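Local coordinates for protein amidohydrolase 2 (Bifidobacterium longum subsp. infantis, PDB 6UVZ) that probably acts as a hydrolase of the metal-dependent amidohydrolase superfamily, built on a TIM-barrel fold, at residues A[14-18]-A[32-38]; A[44-50]-A[229-233]; A[158-164]-A[186-192]. All coordinates share one frame; numbering follows the deposited sequence.

Contact 1. Residues A[14-18]-A[32-38]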
loop_
_atom_site.group_PDB
_atom_site.type_symbol
_atom_site.label_atom_id
_atom_site.label_comp_id
_atom_site.label_asym_id
_atom_site.label_seq_id
_atom_site.Cartn_x
_atom_site.Cartn_y
_atom_site.Cartn_z
ATOM N N HIS A 14 8.825 -2.349 -0.457
ATOM C CA HIS A 14 9.629 -1.721 -1.494
ATOM C C HIS A 14 10.983 -2.408 -1.598
ATOM O O HIS A 14 11.490 -2.972 -0.623
ATOM C CB HIS A 14 9.850 -0.226 -1.218
ATOM C CG HIS A 14 8.590 0.544 -0.974
ATOM N ND1 HIS A 14 7.741 0.922 -1.991
ATOM C CD2 HIS A 14 8.043 1.019 0.169
ATOM C CE1 HIS A 14 6.720 1.591 -1.484
ATOM N NE2 HIS A 14 6.880 1.664 -0.175
ATOM N N ILE A 15 11.562 -2.350 -2.797
ATOM C CA ILE A 15 12.943 -2.748 -3.038
ATOM C C ILE A 15 13.552 -1.748 -4.013
ATOM O O ILE A 15 12.867 -1.217 -4.891
ATOM C CB ILE A 15 13.072 -4.186 -3.595
ATOM C CG1 ILE A 15 12.238 -4.352 -4.868
ATOM C CG2 ILE A 15 12.683 -5.217 -2.544
ATOM C CD1 ILE A 15 12.417 -5.692 -5.543
ATOM N N TRP A 16 14.847 -1.487 -3.850
ATOM C CA TRP A 16 15.541 -0.585 -4.758
ATOM C C TRP A 16 17.041 -0.822 -4.668
ATOM O O TRP A 16 17.537 -1.456 -3.733
ATOM C CB TRP A 16 15.213 0.885 -4.464
ATOM C CG TRP A 16 15.562 1.339 -3.076
ATOM C CD1 TRP A 16 16.812 1.575 -2.578
ATOM C CD2 TRP A 16 14.645 1.637 -2.016
ATOM N NE1 TRP A 16 16.729 1.987 -1.271
ATOM C CE2 TRP A 16 15.410 2.035 -0.902
ATOM C CE3 TRP A 16 13.252 1.598 -1.900
ATOM C CZ2 TRP A 16 14.830 2.393 0.312
ATOM C CZ3 TRP A 16 12.678 1.955 -0.693
ATOM C CH2 TRP A 16 13.465 2.347 0.396
ATOM N N ASP A 17 17.750 -0.299 -5.662
ATOM C CA ASP A 17 19.210 -0.349 -5.714
ATOM C C ASP A 17 19.707 1.057 -6.015
ATOM O O ASP A 17 19.477 1.563 -7.134
ATOM C CB ASP A 17 19.689 -1.342 -6.771
ATOM C CG ASP A 17 21.192 -1.552 -6.741
ATOM O OD1 ASP A 17 21.854 -1.039 -5.816
ATOM O OD2 ASP A 17 21.712 -2.234 -7.650
ATOM N N PRO A 18 20.379 1.724 -5.070
ATOM C CA PRO A 18 20.763 3.129 -5.286
ATOM C C PRO A 18 21.786 3.334 -6.393
ATOM O O PRO A 18 21.960 4.476 -6.839
ATOM C CB PRO A 18 21.329 3.551 -3.924
ATOM C CG PRO A 18 21.781 2.274 -3.295
ATOM C CD PRO A 18 20.807 1.227 -3.752
ATOM N N LEU A 32 18.834 4.784 4.374
ATOM C CA LEU A 32 18.168 3.980 3.359
ATOM C C LEU A 32 18.942 3.899 2.052
ATOM O O LEU A 32 18.448 3.295 1.094
ATOM C CB LEU A 32 16.764 4.532 3.091
ATOM C CG LEU A 32 15.805 4.526 4.283
ATOM C CD1 LEU A 32 14.506 5.233 3.934
ATOM C CD2 LEU A 32 15.536 3.100 4.739
ATOM N N GLN A 33 20.140 4.482 1.981
ATOM C CA GLN A 33 20.935 4.476 0.754
ATOM C C GLN A 33 21.715 3.166 0.621
ATOM O O GLN A 33 22.941 3.133 0.527
ATOM C CB GLN A 33 21.863 5.684 0.723
ATOM C CG GLN A 33 21.137 7.018 0.674
ATOM C CD GLN A 33 22.086 8.199 0.627
ATOM O OE1 GLN A 33 23.305 8.030 0.632
ATOM N NE2 GLN A 33 21.528 9.403 0.579
ATOM N N HIS A 34 20.965 2.066 0.613
ATOM C CA HIS A 34 21.530 0.734 0.469
ATOM C C HIS A 34 20.683 -0.058 -0.516
ATOM O O HIS A 34 19.572 0.339 -0.875
ATOM C CB HIS A 34 21.604 -0.000 1.815
ATOM C CG HIS A 34 22.316 0.767 2.885
ATOM N ND1 HIS A 34 23.689 0.869 2.938
ATOM C CD2 HIS A 34 21.846 1.464 3.945
ATOM C CE1 HIS A 34 24.034 1.599 3.984
ATOM N NE2 HIS A 34 22.934 1.973 4.612
ATOM N N ARG A 35 21.223 -1.193 -0.953
ATOM C CA ARG A 35 20.498 -2.085 -1.848
ATOM C C ARG A 35 19.597 -3.002 -1.031
ATOM O O ARG A 35 20.068 -3.706 -0.131
ATOM C CB ARG A 35 21.471 -2.900 -2.697
ATOM C CG ARG A 35 20.807 -4.003 -3.502
ATOM C CD ARG A 35 21.814 -4.760 -4.353
ATOM N NE ARG A 35 21.227 -5.957 -4.950
ATOM C CZ ARG A 35 20.563 -5.970 -6.101
ATOM N NH1 ARG A 35 20.398 -4.848 -6.788
ATOM N NH2 ARG A 35 20.063 -7.107 -6.565
ATOM N N TYR A 36 18.303 -2.991 -1.340
ATOM C CA TYR A 36 17.319 -3.833 -0.673
ATOM C C TYR A 36 16.715 -4.790 -1.689
ATOM O O TYR A 36 16.240 -4.360 -2.746
ATOM C CB TYR A 36 16.220 -2.992 -0.019
ATOM C CG TYR A 36 16.706 -2.098 1.098
ATOM C CD1 TYR A 36 17.099 -0.790 0.847
ATOM C CD2 TYR A 36 16.769 -2.561 2.407
ATOM C CE1 TYR A 36 17.543 0.032 1.866
ATOM C CE2 TYR A 36 17.211 -1.747 3.433
ATOM C CZ TYR A 36 17.597 -0.451 3.157
ATOM O OH TYR A 36 18.037 0.361 4.175
ATOM N N THR A 37 16.734 -6.080 -1.370
ATOM C CA THR A 37 16.191 -7.113 -2.236
ATOM C C THR A 37 15.036 -7.820 -1.539
ATOM O O THR A 37 14.827 -7.683 -0.331
ATOM C CB THR A 37 17.269 -8.130 -2.633
ATOM O OG1 THR A 37 17.754 -8.802 -1.463
ATOM C CG2 THR A 37 18.429 -7.432 -3.330
ATOM N N VAL A 38 14.279 -8.587 -2.327
ATOM C CA VAL A 38 13.168 -9.351 -1.771
ATOM C C VAL A 38 13.679 -10.432 -0.825
ATOM O O VAL A 38 12.986 -10.810 0.129
ATOM C CB VAL A 38 12.312 -9.939 -2.911
ATOM C CG1 VAL A 38 13.143 -10.865 -3.789
ATOM C CG2 VAL A 38 11.093 -10.662 -2.357
#
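Trp16 and Tyr36 meet through backbone and ring alike, in the long loop that follows the first barrel strand, 7-13, of this TIM-barrel protein and folds back on itself before helix 38-47. Tyr36 N gives a nearly straight hydrogen bond to Trp16 O, 2.9 Å long, whereas the return bond from Trp16 N to Tyr36 O is long, bent and weak. The two side chains lie alongside each other and point the same way. Their rings form an offset edge-to-face pair, with the edge of Tyr36 turned to the five-membered ring of Trp16, planes at 73° and centroids 5.2 Å apart. Tyr36 CD1 leads, 3.5 Å from Trp16 NE1, over the rim of the indole face. A chi1 of 59° sets Trp16 CG between its own backbone N and carbonyl carbon and swings the indole over to the returning chain. There NE1 donates within the ring plane to Leu32 O at 3.2 Å, so a polar bond at the edge and an aromatic neighbour on the face together restrain the ring. Leu32 O is itself the acceptor of the inverse gamma turn centred on Gln33, weakly bound by His34 N, and so takes two donors.

To one side of this centre Ile15 CG2 packs 3.6 Å from Thr37 C. At the more exposed margin Arg35, extended from CG to NE, crosses Asp17 at a slant; NH1 makes a weak, bent salt-bridge hydrogen bond of 3.1 Å to Asp17 OD2, the carboxylate and guanidinium planes standing 77° apart.

Farther out, Trp25 meets Trp16 edge-to-face and Trp220 does the same to Tyr36, tying the loop to the chain after strand 214-216. Thr37 is the N-cap of helix 38-47, and its backbone N is bonded by Asp40 OD2.

Contact 2. Residues A[44-50]-A[229-233]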
loop_
_atom_site.group_PDB
_atom_site.type_symbol
_atom_site.label_atom_id
_atom_site.label_comp_id
_atom_site.label_asym_id
_atom_site.label_seq_id
_atom_site.Cartn_x
_atom_site.Cartn_y
_atom_site.Cartn_z
ATOM N N GLU A 44 13.791 -11.485 7.092
ATOM C CA GLU A 44 13.147 -10.897 8.262
ATOM C C GLU A 44 11.946 -11.725 8.703
ATOM O O GLU A 44 11.762 -11.971 9.902
ATOM C CB GLU A 44 12.731 -9.457 7.963
ATOM C CG GLU A 44 13.898 -8.507 7.755
ATOM C CD GLU A 44 14.669 -8.246 9.034
ATOM O OE1 GLU A 44 14.030 -7.950 10.065
ATOM O OE2 GLU A 44 15.915 -8.341 9.009
ATOM N N TYR A 45 11.118 -12.163 7.753
ATOM C CA TYR A 45 9.995 -13.028 8.092
ATOM C C TYR A 45 10.449 -14.410 8.540
ATOM O O TYR A 45 9.679 -15.117 9.199
ATOM C CB TYR A 45 9.039 -13.145 6.904
ATOM C CG TYR A 45 8.202 -11.907 6.687
ATOM C CD1 TYR A 45 7.149 -11.604 7.539
ATOM C CD2 TYR A 45 8.463 -11.039 5.634
ATOM C CE1 TYR A 45 6.380 -10.475 7.352
ATOM C CE2 TYR A 45 7.698 -9.905 5.437
ATOM C CZ TYR A 45 6.657 -9.630 6.301
ATOM O OH TYR A 45 5.889 -8.504 6.118
ATOM N N ALA A 46 11.676 -14.809 8.198
ATOM C CA ALA A 46 12.207 -16.069 8.705
ATOM C C ALA A 46 12.538 -15.966 10.189
ATOM O O ALA A 46 12.328 -16.922 10.945
ATOM C CB ALA A 46 13.441 -16.482 7.903
ATOM N N LYS A 47 13.055 -14.813 10.624
ATOM C CA LYS A 47 13.332 -14.617 12.044
ATOM C C LYS A 47 12.055 -14.628 12.871
ATOM O O LYS A 47 12.080 -15.009 14.047
ATOM C CB LYS A 47 14.087 -13.305 12.266
ATOM C CG LYS A 47 15.543 -13.333 11.831
ATOM C CD LYS A 47 16.324 -12.167 12.427
ATOM C CE LYS A 47 15.800 -10.827 11.939
ATOM N NZ LYS A 47 16.620 -9.694 12.453
ATOM N N PHE A 48 10.936 -14.220 12.281
ATOM C CA PHE A 48 9.671 -14.130 12.994
ATOM C C PHE A 48 8.891 -15.438 12.986
ATOM O O PHE A 48 7.809 -15.500 13.580
ATOM C CB PHE A 48 8.815 -13.005 12.400
ATOM C CG PHE A 48 9.493 -11.661 12.403
ATOM C CD1 PHE A 48 9.186 -10.713 11.442
ATOM C CD2 PHE A 48 10.437 -11.347 13.368
ATOM C CE1 PHE A 48 9.808 -9.477 11.443
ATOM C CE2 PHE A 48 11.064 -10.115 13.373
ATOM C CZ PHE A 48 10.749 -9.179 12.409
ATOM N N GLY A 49 9.409 -16.475 12.333
ATOM C CA GLY A 49 8.763 -17.773 12.353
ATOM C C GLY A 49 7.417 -17.837 11.673
ATOM O O GLY A 49 6.611 -18.711 12.000
ATOM N N VAL A 50 7.145 -16.936 10.735
ATOM C CA VAL A 50 5.892 -16.939 10.002
ATOM C C VAL A 50 6.138 -17.508 8.612
ATOM O O VAL A 50 7.260 -17.516 8.097
ATOM C CB VAL A 50 5.265 -15.528 9.920
ATOM C CG1 VAL A 50 4.893 -15.028 11.307
ATOM C CG2 VAL A 50 6.222 -14.564 9.239
ATOM N N PHE A 229 11.199 -2.995 11.941
ATOM C CA PHE A 229 10.324 -4.067 11.479
ATOM C C PHE A 229 9.891 -4.951 12.642
ATOM O O PHE A 229 8.705 -5.270 12.788
ATOM C CB PHE A 229 11.036 -4.893 10.404
ATOM C CG PHE A 229 10.114 -5.757 9.584
ATOM C CD1 PHE A 229 8.739 -5.688 9.743
ATOM C CD2 PHE A 229 10.630 -6.642 8.652
ATOM C CE1 PHE A 229 7.898 -6.484 8.992
ATOM C CE2 PHE A 229 9.792 -7.440 7.896
ATOM C CZ PHE A 229 8.425 -7.360 8.067
ATOM N N ALA A 230 10.842 -5.346 13.492
ATOM C CA ALA A 230 10.503 -6.152 14.661
ATOM C C ALA A 230 9.539 -5.411 15.580
ATOM O O ALA A 230 8.591 -6.004 16.106
ATOM C CB ALA A 230 11.772 -6.545 15.415
ATOM N N THR A 231 9.763 -4.110 15.779
ATOM C CA THR A 231 8.856 -3.324 16.609
ATOM C C THR A 231 7.482 -3.201 15.962
ATOM O O THR A 231 6.455 -3.320 16.642
ATOM C CB THR A 231 9.449 -1.938 16.869
ATOM O OG1 THR A 231 10.778 -2.075 17.389
ATOM C CG2 THR A 231 8.596 -1.175 17.870
ATOM N N HIS A 232 7.442 -2.970 14.647
ATOM C CA HIS A 232 6.160 -2.834 13.962
ATOM C C HIS A 232 5.438 -4.170 13.858
ATOM O O HIS A 232 4.226 -4.247 14.093
ATOM C CB HIS A 232 6.364 -2.232 12.572
ATOM C CG HIS A 232 5.142 -2.287 11.710
ATOM N ND1 HIS A 232 4.013 -1.538 11.968
ATOM C CD2 HIS A 232 4.867 -3.010 10.598
ATOM C CE1 HIS A 232 3.098 -1.792 11.050
ATOM N NE2 HIS A 232 3.590 -2.682 10.208
ATOM N N PHE A 233 6.162 -5.237 13.504
ATOM C CA PHE A 233 5.520 -6.536 13.336
ATOM C C PHE A 233 5.004 -7.086 14.659
ATOM O O PHE A 233 3.968 -7.759 14.684
ATOM C CB PHE A 233 6.491 -7.525 12.691
ATOM C CG PHE A 233 5.892 -8.877 12.430
ATOM C CD1 PHE A 233 6.281 -9.978 13.175
ATOM C CD2 PHE A 233 4.935 -9.045 11.443
ATOM C CE1 PHE A 233 5.730 -11.222 12.936
ATOM C CE2 PHE A 233 4.378 -10.287 11.201
ATOM C CZ PHE A 233 4.777 -11.376 11.949
#
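Phe229 wedges its ring between Tyr45 and Phe48, and with Phe233 the four rings form an aromatic cluster. The cluster joins helix 38-47, which follows the first strand of the TIM barrel, to helix 229-239, which comes after the last, consistent with the seam where the ring of outer helices closes.

The tight part lies on the inner side. Phe229 drives its edge at the face of Tyr45, a T-shaped pair with planes at 86° and centroids 5.1 Å apart; Phe229 CZ leads, 3.4 Å from Tyr45 CZ. Phe229 in turn receives an edge: Phe48 CE1 stands over the centre of its ring, 4.1 Å from Phe229 CD2, so the three rings alternate edge and face. With CG anti to the backbone N (chi1 -163°), Phe229 throws its ring across to helix 38-47. Tyr45 is buried, and its hydroxyl hydrogen-bonds that of Tyr216 on the last barrel strand, while Phe52 stacks on its ring.

Phe48 and Phe233 pass in opposite directions with planes only 11° apart, but the rings are slid so far that they barely overlap, Phe48 CD1 lying 3.5 Å from Phe233 CD1. Val50 CG1 finishes this end, 3.7 Å from Phe233 CZ at the ring edge, just past the Schellman motif in which Gly49, at positive phi, ends the helix.

Toward solvent the contact thins. Phe48 CZ rests 3.8 Å from Ala230 CA, and Glu44 lays its CB and CG along Phe229 while its carboxylate is in a long salt bridge with Lys47 of the same helix. No hydrogen bond spans the two segments: cohesion here comes from ring quadrupoles and the burial of hydrocarbon, with the Tyr45 hydroxyl satisfied elsewhere and the charged pair at the margin.

Contact 3. Residues A[158-164]-A[186-192]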
loop_
_atom_site.group_PDB
_atom_site.type_symbol
_atom_site.label_atom_id
_atom_site.label_comp_id
_atom_site.label_asym_id
_atom_site.label_seq_id
_atom_site.Cartn_x
_atom_site.Cartn_y
_atom_site.Cartn_z
ATOM N N THR A 158 -11.223 -1.003 -7.066
ATOM C CA THR A 158 -10.626 -1.390 -5.795
ATOM C C THR A 158 -9.602 -0.339 -5.389
ATOM O O THR A 158 -8.597 -0.142 -6.081
ATOM C CB THR A 158 -9.973 -2.768 -5.896
ATOM O OG1 THR A 158 -10.972 -3.750 -6.202
ATOM C CG2 THR A 158 -9.294 -3.134 -4.585
ATOM N N VAL A 159 -9.861 0.340 -4.275
ATOM C CA VAL A 159 -8.981 1.379 -3.754
ATOM C C VAL A 159 -8.368 0.877 -2.456
ATOM O O VAL A 159 -9.068 0.316 -1.605
ATOM C CB VAL A 159 -9.737 2.703 -3.542
ATOM C CG1 VAL A 159 -11.035 2.466 -2.780
ATOM C CG2 VAL A 159 -8.858 3.712 -2.816
ATOM N N ILE A 160 -7.060 1.061 -2.311
ATOM C CA ILE A 160 -6.330 0.664 -1.113
ATOM C C ILE A 160 -5.766 1.929 -0.483
ATOM O O ILE A 160 -4.916 2.603 -1.081
ATOM C CB ILE A 160 -5.218 -0.349 -1.414
ATOM C CG1 ILE A 160 -5.805 -1.681 -1.886
ATOM C CG2 ILE A 160 -4.365 -0.565 -0.181
ATOM C CD1 ILE A 160 -5.979 -1.790 -3.386
ATOM N N ILE A 161 -6.236 2.256 0.718
ATOM C CA ILE A 161 -5.784 3.446 1.431
ATOM C C ILE A 161 -4.426 3.135 2.051
ATOM O O ILE A 161 -4.314 2.276 2.928
ATOM C CB ILE A 161 -6.795 3.881 2.498
ATOM C CG1 ILE A 161 -8.224 3.814 1.956
ATOM C CG2 ILE A 161 -6.488 5.288 2.974
ATOM C CD1 ILE A 161 -8.483 4.716 0.778
ATOM N N ASP A 162 -3.388 3.833 1.597
ATOM C CA ASP A 162 -2.034 3.579 2.073
ATOM C C ASP A 162 -1.795 4.270 3.409
ATOM O O ASP A 162 -2.147 5.441 3.587
ATOM C CB ASP A 162 -1.001 4.062 1.054
ATOM C CG ASP A 162 -0.949 3.192 -0.182
ATOM O OD1 ASP A 162 -1.724 2.215 -0.257
ATOM O OD2 ASP A 162 -0.128 3.484 -1.076
ATOM N N HIS A 163 -1.201 3.531 4.348
ATOM C CA HIS A 163 -0.648 4.098 5.579
ATOM C C HIS A 163 -1.718 4.788 6.421
ATOM O O HIS A 163 -1.515 5.894 6.929
ATOM C CB HIS A 163 0.501 5.060 5.265
ATOM C CG HIS A 163 1.609 4.442 4.467
ATOM N ND1 HIS A 163 1.652 3.096 4.168
ATOM C CD2 HIS A 163 2.714 4.986 3.907
ATOM C CE1 HIS A 163 2.734 2.839 3.458
ATOM N NE2 HIS A 163 3.398 3.969 3.285
ATOM N N LEU A 164 -2.869 4.128 6.571
ATOM C CA LEU A 164 -3.971 4.625 7.397
ATOM C C LEU A 164 -4.443 6.007 6.951
ATOM O O LEU A 164 -4.919 6.805 7.763
ATOM C CB LEU A 164 -3.587 4.644 8.880
ATOM C CG LEU A 164 -3.277 3.287 9.516
ATOM C CD1 LEU A 164 -2.574 3.467 10.852
ATOM C CD2 LEU A 164 -4.550 2.472 9.686
ATOM N N ASN A 186 -15.426 -1.909 -2.158
ATOM C CA ASN A 186 -14.108 -2.400 -2.547
ATOM C C ASN A 186 -12.987 -1.513 -2.014
ATOM O O ASN A 186 -11.938 -1.380 -2.648
ATOM C CB ASN A 186 -14.008 -2.533 -4.066
ATOM C CG ASN A 186 -15.056 -3.466 -4.636
ATOM O OD1 ASN A 186 -14.932 -4.687 -4.543
ATOM N ND2 ASN A 186 -16.095 -2.895 -5.234
ATOM N N SER A 187 -13.191 -0.906 -0.848
ATOM C CA SER A 187 -12.166 -0.085 -0.222
ATOM C C SER A 187 -11.376 -0.911 0.783
ATOM O O SER A 187 -11.921 -1.796 1.446
ATOM C CB SER A 187 -12.791 1.127 0.471
ATOM O OG SER A 187 -13.690 0.723 1.490
ATOM N N TYR A 188 -10.080 -0.623 0.879
ATOM C CA TYR A 188 -9.195 -1.301 1.813
ATOM C C TYR A 188 -8.223 -0.285 2.389
ATOM O O TYR A 188 -7.897 0.715 1.745
ATOM C CB TYR A 188 -8.422 -2.446 1.142
ATOM C CG TYR A 188 -9.297 -3.573 0.637
ATOM C CD1 TYR A 188 -9.534 -4.697 1.418
ATOM C CD2 TYR A 188 -9.881 -3.515 -0.622
ATOM C CE1 TYR A 188 -10.330 -5.730 0.960
ATOM C CE2 TYR A 188 -10.680 -4.542 -1.087
ATOM C CZ TYR A 188 -10.900 -5.647 -0.293
ATOM O OH TYR A 188 -11.693 -6.673 -0.752
ATOM N N ILE A 189 -7.759 -0.546 3.608
ATOM C CA ILE A 189 -6.856 0.358 4.307
ATOM C C ILE A 189 -5.716 -0.450 4.915
ATOM O O ILE A 189 -5.928 -1.543 5.452
ATOM C CB ILE A 189 -7.599 1.180 5.383
ATOM C CG1 ILE A 189 -6.654 2.183 6.048
ATOM C CG2 ILE A 189 -8.261 0.269 6.408
ATOM C CD1 ILE A 189 -7.361 3.207 6.907
ATOM N N LYS A 190 -4.503 0.084 4.813
ATOM C CA LYS A 190 -3.308 -0.562 5.336
ATOM C C LYS A 190 -2.942 0.030 6.688
ATOM O O LYS A 190 -3.080 1.237 6.907
ATOM C CB LYS A 190 -2.135 -0.399 4.368
ATOM C CG LYS A 190 -2.313 -1.117 3.048
ATOM C CD LYS A 190 -1.169 -0.803 2.105
ATOM C CE LYS A 190 -1.212 -1.706 0.890
ATOM N NZ LYS A 190 -0.258 -1.275 -0.167
ATOM N N VAL A 191 -2.467 -0.822 7.590
ATOM C CA VAL A 191 -2.033 -0.395 8.918
ATOM C C VAL A 191 -0.510 -0.319 8.875
ATOM O O VAL A 191 0.194 -1.268 9.232
ATOM C CB VAL A 191 -2.534 -1.331 10.015
ATOM C CG1 VAL A 191 -2.189 -0.768 11.385
ATOM C CG2 VAL A 191 -4.029 -1.536 9.884
ATOM N N SER A 192 0.004 0.825 8.427
ATOM C CA SER A 192 1.447 1.040 8.372
ATOM C C SER A 192 1.699 2.547 8.314
ATOM O O SER A 192 0.886 3.334 8.810
ATOM C CB SER A 192 2.039 0.261 7.181
ATOM O OG SER A 192 1.466 0.687 5.957
#
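Ile160 and Tyr188 cross at a slant on one face of two neighbouring parallel strands, 159-161 and 187-191, while Val159, Ser187, Ile161 and Ile189 occupy the other. This is a beta-alpha-beta crossover of the TIM barrel, and the alternation sorts side chains between barrel interior and helical coat. On the interior, Ile160 CG1 lies 4.1 Å from Tyr188 CB, and Thr158 CG2 comes obliquely to the Tyr188 ring at CE2, 4.0 Å away. Ile160 CG2, anti to its backbone N, is also met by the extended Lys190 chain, whose CE comes within 3.5 Å. Lys190 runs alongside Asp162, both pointing the same way, yet Lys190 NZ and Asp162 OD1 form a long salt bridge of 3.8 Å. The stronger partner of NZ is Glu136, with His12 ND1 and Ser11 O also bonded to it, so the lysine gathers a polar network inside the barrel. On this side too His163, its ring edge-to-face with His12, turns ND1 toward Ser192 OG for a weak, bent bond; that hydroxyl also pairs with Ser217 OG.

On the outward face Ile161 CB abuts Ile189 CG1, 3.9 Å away. Leu164, like His163 poorly ordered, sets CD2 between Ile189 CD1 and Val191 CG2.

The backbones follow the parallel ladder: Tyr188 N bonds Val159 O at 2.8 Å and Lys190 N bonds Ile161 O at 2.9 Å, the segment axes diverging by 27°. Strand 135-137 bonds to the other edge of 159-161 and strand 214-216 pairs with 187-191, so each strand has a neighbour on both edges. Over the outward face lies helix 199-209, where Val205 covers Leu164 and Ile189 together, and Phe209 adds to the cover of Ile189.

Contact 3 is the core of the three, its centre about 7 Å from the centre of the chain, and is held by a strand ladder, with a polar network on the barrel interior; the centres of contacts 1 and 2 lie about 17 and 19 Å from the centre of the chain, and both are only partly buried. Contact 1 mixes a backbone pairing, an indole bond and a surface salt bridge, as befits a loop, whereas contact 2 joins two helices mainly by aromatic rings. Helix 38-47 links these two, beginning in 32-38 and ending in 44-50. Contact 3 is nested within the chain between the segments of contact 2 and touches it where His232 CE1 lies 3.5 Å from Val191 O.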